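Local coordinates for protein N(G),N(G)-dimethylarginine dimethylaminohydrolase (Pseudomonas aeruginosa, PDB 3RHY) that hydrolyses N-omega-methylated arginines, converting asymmetric dimethylarginine and monomethylarginine to citrulline with release of dimethylamine or methylamine, at residues I76-G81 with G111-G116; S72-I77 with K103-E108; A202-W207 with G246-S251. All coordinates share one frame; numbering follows the deposited sequence.

Interaction 1 of 3, residues I76-G81 with G111-G116; sequences IITRPG and GTVEAG
Arg79 stretches its aliphatic chain over the carbonyl of Gly111, CD coming within 3.4 Å of Gly111 O, and then brings its guanidinium back to the same oxygen. CG lies anti to the backbone N (chi1 -172°) and the chain runs extended to NE past the carbonyl, and the turn at chi4 (-79°) swings NH1 back to Gly111 O at 3.2 Å. This donor stands well above the carbonyl plane. The methyl CG2 of Thr112 packs at the guanidinium edge, so a branched residue borders the flat group while its hydroxyl binds the backbone oxygen of Arg132.

At the root of the arginine side chain the two backbones form a single antiparallel bridge, a hydrogen-bonded pair of Arg79 with Val113. Val113 N gives a short bond of 2.7 Å to Arg79 O, and Arg79 N returns a longer one to Val113 O. The bridge stands alone: Pro80 follows, its nitrogen carrying no hydrogen although it lies close to Val113 O, and the next amide, that of Gly81, turns to the carboxylate of Glu114 instead of the backbone. Just before the bridge in the chain, Thr78 crosses Val113 at about a right angle, CG2 of the threonine meeting CG1 of the valine at 3.7 Å. Threonine suits this buried place because its methyl faces the valine while OG1 is bonded to Asp66 O.

Glu114 reaches alongside Pro80, with OE2 3.6 Å from Pro80 CB and a weak bond from Gly81 N to OE2 at 3.4 Å. Its other oxygen, OE1, has stronger partners in Arg132 and His162. His162 is the inferred proton donor, and a glutamate bonded to the histidine is consistent with the Cys-His-acid active site of the arginine-modifying enzymes that share the alpha/beta propeller fold.

Interaction 2 of 3, residues S72-I77 with K103-E108; sequences SRCAII and KVERIE
Strands 75-77 and 104-106 run side by side in the same direction, their short axes 34° apart, with Ala75 level with Val104, Ile76 with Glu105 and Ile77 with Arg106. The ladder has the parallel pattern: Ala75 N binds Lys103 O, Glu105 N binds Ala75 O at 2.8 Å, Ile77 N binds Glu105 O at 2.8 Å, and Ile107 N closes the series on Ile77 O. Between them, Ile76 CA approaches Glu105 O at 3.3 Å in a CA-H...O contact. Because helix 93-99 lies in the connection between these neighbouring strands, the unit is a beta-alpha-beta crossover. That helix covers the face bearing Ala75, Val104 and Ile77. There Ile77 CG1 meets Val104 CG1 at 4.0 Å, apolar branches suited to burial against Val96, while Arg106 sets its CB 3.8 Å from Ile77 CB and sends its guanidinium to Glu93. On the opposite face, Ile76 CG1 rests 4.0 Å from Glu105 CB under helix 135-147. The glutamate chain bends at chi2 (-89°), and its carboxylate leaves the strand pair to form a salt bridge with Lys147. Farther along this face, Ile76 CG2 touches Ile107 CG1 at 4.4 Å.

Interaction 3 of 3, residues A202-W207 with G246-S251; sequences AANCIW and GVSCMS. With HM3 ((4-chloropyridin-2-yl)methanol), chain C.
The side-chain amide of Asn204 is a flat plate with Gly246 CA over one face, 4.1 Å from Asn204 CG. Ser248 lies at the outer edge of the plate and straddles its plane, the backbone N on the Gly246 side and the hydroxyl on the other, with OG 3.4 Å from Asn204 CG. Glycine suits its place because a side chain there would run into the amide. Asn204 can reach this far because CG is anti to its backbone N (chi1 -178°), which projects the amide across to the turn. The hydroxyl of Ser248 is hydrogen-bonded to Glu65, a residue inferred to bind substrate.

The second flat group is the pyridine ring, joined at C4 to Cys249 SG by a 1.8 Å covalent bond. Cys249 CB lies close to the ring plane on the C5 side, so the thioether continues the plane of the ring. Cys249 is the inferred nucleophile, and its bond to the carbon that carried chlorine shows how the inhibitor blocks the enzyme. Phe63, Asp66, Arg132, His162 and Asp244 complete the pocket. The bond from Cys249 N to Gly246 O closes the turn that presents the cysteine.

Val247 and Ile206 supply most of the remaining packing. Val247 CG2 fits against the backbone of segment 202-207, 3.4 Å from Asn204 O, and touches Ile206 CG2 at 4.1 Å. That same isoleucine methyl presses tightly on Ser248 CA, at 3.2 Å, joining the turn closely to the start of strand 206-208. Ile206 and Val247 both continue onto Ile213 of strand 211-215, Tyr38 of helix 28-42 meets Ile206 and binds the hydroxyl of Ser251, and Cys205, pointing away from the turn, packs on Ile225 of helix 219-228.

How the interactions relate
From the N terminus, the chain enters interaction 2 at residues 72-77 and runs straight on into 76-81, so Ile76 and Ile77 belong to interactions 1 and 2 alike. Interaction 2 closes first, when 103-108 returns after helix 93-99; interaction 1 closes a few residues later at 111-116. Having opened first and closed first, interaction 2 crosses interaction 1 rather than nesting in it, and Ile107 touches both Thr78 and Val113 where they meet. Interaction 3 follows in series, closing the excursion through strands 211-215 and 231-235. Its centre lies about 18 Å from that of interaction 1, yet Glu114 and Cys249 both approach His162 from these separate parts of the fold.

Interaction 1 of 3, residues I76-G81 with G111-G116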
loop_
_atom_site.group_PDB
_atom_site.type_symbol
_atom_site.label_atom_id
_atom_site.label_comp_id
_atom_site.label_asym_id
_atom_site.label_seq_id
_atom_site.Cartn_x
_atom_site.Cartn_y
_atom_site.Cartn_z
ATOM N N ILE A 76 10.049 2.802 8.988
ATOM C CA ILE A 76 9.810 1.833 10.041
ATOM C C ILE A 76 9.651 0.447 9.451
ATOM O O ILE A 76 8.746 0.211 8.656
ATOM C CB ILE A 76 8.547 2.189 10.837
ATOM C CG1 ILE A 76 8.656 3.625 11.346
ATOM C CG2 ILE A 76 8.396 1.250 12.013
ATOM C CD1 ILE A 76 7.347 4.344 11.470
ATOM N N ILE A 77 10.556 -0.454 9.827
ATOM C CA ILE A 77 10.513 -1.836 9.369
ATOM C C ILE A 77 9.387 -2.466 10.182
ATOM O O ILE A 77 9.382 -2.392 11.418
ATOM C CB ILE A 77 11.838 -2.591 9.678
ATOM C CG1 ILE A 77 13.024 -1.910 8.978
ATOM C CG2 ILE A 77 11.721 -4.039 9.253
ATOM C CD1 ILE A 77 13.001 -1.976 7.464
ATOM N N THR A 78 8.428 -3.070 9.486
ATOM C CA THR A 78 7.287 -3.696 10.133
ATOM C C THR A 78 7.586 -5.149 10.477
ATOM O O THR A 78 8.739 -5.560 10.517
ATOM C CB THR A 78 6.039 -3.632 9.221
ATOM O OG1 THR A 78 6.287 -4.352 8.004
ATOM C CG2 THR A 78 5.711 -2.188 8.889
ATOM N N ARG A 79 6.535 -5.917 10.735
ATOM C CA ARG A 79 6.665 -7.331 11.068
ATOM C C ARG A 79 5.350 -7.991 10.667
ATOM O O ARG A 79 4.399 -8.006 11.435
ATOM C CB ARG A 79 6.927 -7.494 12.569
ATOM C CG ARG A 79 7.272 -8.916 13.007
ATOM C CD ARG A 79 7.837 -8.946 14.435
ATOM N NE ARG A 79 8.070 -10.307 14.911
ATOM C CZ ARG A 79 7.117 -11.110 15.373
ATOM N NH1 ARG A 79 5.862 -10.686 15.432
ATOM N NH2 ARG A 79 7.412 -12.342 15.756
ATOM N N PRO A 80 5.284 -8.529 9.440
ATOM C CA PRO A 80 4.107 -9.194 8.876
ATOM C C PRO A 80 3.431 -10.226 9.764
ATOM O O PRO A 80 4.086 -10.940 10.521
ATOM C CB PRO A 80 4.649 -9.812 7.596
ATOM C CG PRO A 80 5.659 -8.814 7.163
ATOM C CD PRO A 80 6.379 -8.504 8.452
ATOM N N GLY A 81 2.107 -10.295 9.663
ATOM C CA GLY A 81 1.357 -11.260 10.440
ATOM C C GLY A 81 1.638 -12.631 9.863
ATOM O O GLY A 81 1.806 -13.606 10.595
ATOM N N GLY A 111 4.532 -7.867 18.585
ATOM C CA GLY A 111 3.743 -6.977 17.754
ATOM C C GLY A 111 3.862 -7.322 16.276
ATOM O O GLY A 111 4.945 -7.677 15.805
ATOM N N THR A 112 2.750 -7.248 15.547
ATOM C CA THR A 112 2.768 -7.524 14.113
ATOM C C THR A 112 2.165 -6.337 13.389
ATOM O O THR A 112 1.210 -5.724 13.864
ATOM C CB THR A 112 1.978 -8.805 13.727
ATOM O OG1 THR A 112 0.574 -8.597 13.932
ATOM C CG2 THR A 112 2.454 -9.994 14.559
ATOM N N VAL A 113 2.754 -5.999 12.249
ATOM C CA VAL A 113 2.292 -4.883 11.439
ATOM C C VAL A 113 2.561 -5.138 9.954
ATOM O O VAL A 113 3.570 -5.732 9.574
ATOM C CB VAL A 113 3.018 -3.567 11.816
ATOM C CG1 VAL A 113 2.627 -2.463 10.838
ATOM C CG2 VAL A 113 2.684 -3.149 13.238
ATOM N N GLU A 114 1.628 -4.713 9.119
ATOM C CA GLU A 114 1.792 -4.804 7.680
ATOM C C GLU A 114 1.406 -3.403 7.250
ATOM O O GLU A 114 0.314 -2.925 7.587
ATOM C CB GLU A 114 0.868 -5.852 7.067
ATOM C CG GLU A 114 1.206 -7.274 7.493
ATOM C CD GLU A 114 0.649 -8.320 6.553
ATOM O OE1 GLU A 114 -0.396 -8.055 5.917
ATOM O OE2 GLU A 114 1.245 -9.416 6.459
ATOM N N ALA A 115 2.315 -2.728 6.548
ATOM C CA ALA A 115 2.076 -1.361 6.113
ATOM C C ALA A 115 0.870 -1.213 5.200
ATOM O O ALA A 115 0.415 -0.104 4.958
ATOM C CB ALA A 115 3.315 -0.805 5.440
ATOM N N GLY A 116 0.366 -2.328 4.686
ATOM C CA GLY A 116 -0.804 -2.274 3.832
ATOM C C GLY A 116 -2.025 -1.870 4.642
ATOM O O GLY A 116 -3.056 -1.489 4.081
#

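Interaction 2 of 3, residues S72-I77 with K103-E108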
loop_
_atom_site.group_PDB
_atom_site.type_symbol
_atom_site.label_atom_id
_atom_site.label_comp_id
_atom_site.label_asym_id
_atom_site.label_seq_id
_atom_site.Cartn_x
_atom_site.Cartn_y
_atom_site.Cartn_z
ATOM N N SER A 72 8.044 10.730 5.958
ATOM C CA SER A 72 8.866 11.862 5.557
ATOM C C SER A 72 9.966 12.148 6.575
ATOM O O SER A 72 10.868 12.936 6.308
ATOM C CB SER A 72 7.988 13.098 5.422
ATOM O OG SER A 72 7.367 13.363 6.665
ATOM N N ARG A 73 9.888 11.509 7.740
ATOM C CA ARG A 73 10.877 11.726 8.789
ATOM C C ARG A 73 11.648 10.478 9.204
ATOM O O ARG A 73 12.683 10.579 9.856
ATOM C CB ARG A 73 10.204 12.354 10.011
ATOM C CG ARG A 73 9.588 13.707 9.705
ATOM C CD ARG A 73 8.930 14.339 10.912
ATOM N NE ARG A 73 8.180 15.526 10.508
ATOM C CZ ARG A 73 7.393 16.233 11.313
ATOM N NH1 ARG A 73 7.247 15.879 12.582
ATOM N NH2 ARG A 73 6.740 17.289 10.839
ATOM N N CYS A 74 11.149 9.306 8.830
ATOM C CA CYS A 74 11.816 8.051 9.166
ATOM C C CYS A 74 11.146 6.892 8.465
ATOM O O CYS A 74 10.050 7.030 7.921
ATOM C CB CYS A 74 11.776 7.787 10.675
ATOM S SG CYS A 74 10.141 7.382 11.310
ATOM N N ALA A 75 11.820 5.748 8.469
ATOM C CA ALA A 75 11.273 4.549 7.866
ATOM C C ALA A 75 11.129 3.567 9.007
ATOM O O ALA A 75 11.980 3.511 9.901
ATOM C CB ALA A 75 12.214 3.997 6.804
ATOM N N ILE A 76 10.049 2.802 8.988
ATOM C CA ILE A 76 9.810 1.833 10.041
ATOM C C ILE A 76 9.651 0.447 9.451
ATOM O O ILE A 76 8.746 0.211 8.656
ATOM C CB ILE A 76 8.547 2.189 10.837
ATOM C CG1 ILE A 76 8.656 3.625 11.346
ATOM C CG2 ILE A 76 8.396 1.250 12.013
ATOM C CD1 ILE A 76 7.347 4.344 11.470
ATOM N N ILE A 77 10.556 -0.454 9.827
ATOM C CA ILE A 77 10.513 -1.836 9.369
ATOM C C ILE A 77 9.387 -2.466 10.182
ATOM O O ILE A 77 9.382 -2.392 11.418
ATOM C CB ILE A 77 11.838 -2.591 9.678
ATOM C CG1 ILE A 77 13.024 -1.910 8.978
ATOM C CG2 ILE A 77 11.721 -4.039 9.253
ATOM C CD1 ILE A 77 13.001 -1.976 7.464
ATOM N N LYS A 103 17.850 6.877 10.404
ATOM C CA LYS A 103 16.447 7.223 10.590
ATOM C C LYS A 103 15.529 6.008 10.459
ATOM O O LYS A 103 14.367 6.141 10.075
ATOM C CB LYS A 103 16.031 8.293 9.578
ATOM C CG LYS A 103 16.596 9.671 9.853
ATOM C CD LYS A 103 16.072 10.224 11.169
ATOM C CE LYS A 103 16.731 11.552 11.528
ATOM N NZ LYS A 103 16.237 12.056 12.839
ATOM N N VAL A 104 16.052 4.827 10.776
ATOM C CA VAL A 104 15.260 3.602 10.689
ATOM C C VAL A 104 14.803 3.111 12.061
ATOM O O VAL A 104 15.584 3.072 13.013
ATOM C CB VAL A 104 16.049 2.460 10.003
ATOM C CG1 VAL A 104 15.281 1.151 10.123
ATOM C CG2 VAL A 104 16.277 2.792 8.537
ATOM N N GLU A 105 13.523 2.749 12.143
ATOM C CA GLU A 105 12.910 2.228 13.364
ATOM C C GLU A 105 12.308 0.873 12.991
ATOM O O GLU A 105 12.306 0.496 11.818
ATOM C CB GLU A 105 11.807 3.169 13.846
ATOM C CG GLU A 105 12.256 4.612 14.071
ATOM C CD GLU A 105 12.769 4.858 15.471
ATOM O OE1 GLU A 105 12.903 3.881 16.233
ATOM O OE2 GLU A 105 13.039 6.029 15.814
ATOM N N ARG A 106 11.802 0.134 13.973
ATOM C CA ARG A 106 11.211 -1.160 13.669
ATOM C C ARG A 106 10.224 -1.676 14.706
ATOM O O ARG A 106 10.215 -1.237 15.861
ATOM C CB ARG A 106 12.311 -2.206 13.433
ATOM C CG ARG A 106 13.238 -2.462 14.610
ATOM C CD ARG A 106 14.224 -3.583 14.276
ATOM N NE ARG A 106 14.980 -3.298 13.058
ATOM C CZ ARG A 106 15.872 -2.319 12.954
ATOM N NH1 ARG A 106 16.118 -1.539 13.999
ATOM N NH2 ARG A 106 16.503 -2.105 11.807
ATOM N N ILE A 107 9.387 -2.614 14.269
ATOM C CA ILE A 107 8.382 -3.235 15.124
ATOM C C ILE A 107 8.982 -4.513 15.722
ATOM O O ILE A 107 9.557 -5.329 15.002
ATOM C CB ILE A 107 7.118 -3.597 14.308
ATOM C CG1 ILE A 107 6.546 -2.338 13.651
ATOM C CG2 ILE A 107 6.079 -4.243 15.210
ATOM C CD1 ILE A 107 6.027 -1.314 14.634
ATOM N N GLU A 108 8.840 -4.685 17.033
ATOM C CA GLU A 108 9.390 -5.846 17.731
ATOM C C GLU A 108 8.323 -6.861 18.131
ATOM O O GLU A 108 7.179 -6.498 18.398
ATOM C CB GLU A 108 10.141 -5.373 18.985
ATOM C CG GLU A 108 11.270 -4.389 18.695
ATOM C CD GLU A 108 12.438 -5.031 17.958
ATOM O OE1 GLU A 108 12.197 -5.894 17.081
ATOM O OE2 GLU A 108 13.602 -4.667 18.241
#

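Interaction 3 of 3, residues A202-W207 with G246-S251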
loop_
_atom_site.group_PDB
_atom_site.type_symbol
_atom_site.label_atom_id
_atom_site.label_comp_id
_atom_site.label_asym_id
_atom_site.label_seq_id
_atom_site.Cartn_x
_atom_site.Cartn_y
_atom_site.Cartn_z
ATOM N N ALA A 202 -11.404 -1.177 -7.267
ATOM C CA ALA A 202 -10.868 0.118 -7.667
ATOM C C ALA A 202 -10.774 1.107 -6.506
ATOM O O ALA A 202 -10.398 2.260 -6.713
ATOM C CB ALA A 202 -11.710 0.709 -8.788
ATOM N N ALA A 203 -11.131 0.669 -5.298
ATOM C CA ALA A 203 -11.041 1.538 -4.126
ATOM C C ALA A 203 -9.567 1.642 -3.733
ATOM O O ALA A 203 -9.173 2.523 -2.967
ATOM C CB ALA A 203 -11.851 0.967 -2.972
ATOM N N ASN A 204 -8.761 0.723 -4.261
ATOM C CA ASN A 204 -7.329 0.703 -3.999
ATOM C C ASN A 204 -6.627 1.389 -5.160
ATOM O O ASN A 204 -6.433 0.793 -6.220
ATOM C CB ASN A 204 -6.821 -0.738 -3.862
ATOM C CG ASN A 204 -5.326 -0.808 -3.534
ATOM O OD1 ASN A 204 -4.889 -1.662 -2.759
ATOM N ND2 ASN A 204 -4.539 0.078 -4.134
ATOM N N CYS A 205 -6.263 2.651 -4.946
ATOM C CA CYS A 205 -5.580 3.457 -5.949
ATOM C C CYS A 205 -4.409 4.176 -5.301
ATOM O O CYS A 205 -4.368 4.333 -4.082
ATOM C CB CYS A 205 -6.535 4.499 -6.537
ATOM S SG CYS A 205 -7.833 3.815 -7.571
ATOM N N ILE A 206 -3.457 4.624 -6.110
ATOM C CA ILE A 206 -2.328 5.337 -5.542
ATOM C C ILE A 206 -2.095 6.690 -6.167
ATOM O O ILE A 206 -2.046 6.836 -7.389
ATOM C CB ILE A 206 -1.013 4.532 -5.644
ATOM C CG1 ILE A 206 -0.713 4.180 -7.104
ATOM C CG2 ILE A 206 -1.103 3.309 -4.759
ATOM C CD1 ILE A 206 0.646 3.559 -7.314
ATOM N N TRP A 207 -1.961 7.684 -5.305
ATOM C CA TRP A 207 -1.682 9.033 -5.744
ATOM C C TRP A 207 -0.158 9.102 -5.860
ATOM O O TRP A 207 0.559 8.641 -4.967
ATOM C CB TRP A 207 -2.170 10.033 -4.694
ATOM C CG TRP A 207 -1.853 11.465 -5.015
ATOM C CD1 TRP A 207 -2.637 12.345 -5.707
ATOM C CD2 TRP A 207 -0.660 12.179 -4.662
ATOM N NE1 TRP A 207 -2.010 13.565 -5.807
ATOM C CE2 TRP A 207 -0.794 13.494 -5.175
ATOM C CE3 TRP A 207 0.508 11.840 -3.965
ATOM C CZ2 TRP A 207 0.199 14.468 -5.010
ATOM C CZ3 TRP A 207 1.498 12.811 -3.802
ATOM C CH2 TRP A 207 1.334 14.109 -4.323
ATOM N N GLY A 246 -3.417 -5.082 -4.914
ATOM C CA GLY A 246 -3.762 -3.914 -5.710
ATOM C C GLY A 246 -2.539 -3.061 -6.001
ATOM O O GLY A 246 -1.429 -3.406 -5.584
ATOM N N VAL A 247 -2.731 -1.940 -6.693
ATOM C CA VAL A 247 -1.620 -1.059 -7.033
ATOM C C VAL A 247 -0.881 -0.465 -5.836
ATOM O O VAL A 247 0.316 -0.197 -5.919
ATOM C CB VAL A 247 -2.067 0.111 -7.952
ATOM C CG1 VAL A 247 -2.434 -0.419 -9.317
ATOM C CG2 VAL A 247 -3.237 0.856 -7.328
ATOM N N SER A 248 -1.566 -0.259 -4.719
ATOM C CA SER A 248 -0.896 0.313 -3.565
ATOM C C SER A 248 0.071 -0.670 -2.929
ATOM O O SER A 248 1.062 -0.262 -2.324
ATOM C CB SER A 248 -1.908 0.745 -2.512
ATOM O OG SER A 248 -2.397 -0.378 -1.805
ATOM N N CYS A 249 -0.224 -1.961 -3.087
ATOM C CA CYS A 249 0.564 -3.053 -2.503
ATOM C C CYS A 249 1.926 -3.280 -3.132
ATOM O O CYS A 249 2.860 -3.713 -2.466
ATOM C CB CYS A 249 -0.199 -4.387 -2.607
ATOM S SG CYS A 249 -1.901 -4.379 -1.968
ATOM N N MET A 250 2.025 -2.993 -4.419
ATOM C CA MET A 250 3.241 -3.257 -5.165
ATOM C C MET A 250 4.375 -2.244 -5.153
ATOM O O MET A 250 5.318 -2.366 -5.925
ATOM C CB MET A 250 2.849 -3.591 -6.600
ATOM C CG MET A 250 1.746 -4.638 -6.664
ATOM S SD MET A 250 1.419 -5.159 -8.336
ATOM C CE MET A 250 0.177 -4.027 -8.805
ATOM N N SER A 251 4.302 -1.248 -4.283
ATOM C CA SER A 251 5.373 -0.279 -4.225
ATOM C C SER A 251 5.390 0.465 -2.913
ATOM O O SER A 251 4.429 0.420 -2.133
ATOM C CB SER A 251 5.262 0.718 -5.381
ATOM O OG SER A 251 4.072 1.480 -5.287
HETATM C C1 HM3 C . -4.437 -7.907 0.943
HETATM N N1 HM3 C . -2.053 -8.217 0.323
HETATM C C2 HM3 C . -3.134 -7.424 0.301
HETATM C C3 HM3 C . -3.078 -6.169 -0.293
HETATM C C4 HM3 C . -1.887 -5.740 -0.868
HETATM C C5 HM3 C . -0.790 -6.591 -0.824
HETATM C C6 HM3 C . -0.909 -7.837 -0.215
HETATM O O1 HM3 C . -4.170 -8.661 2.129
#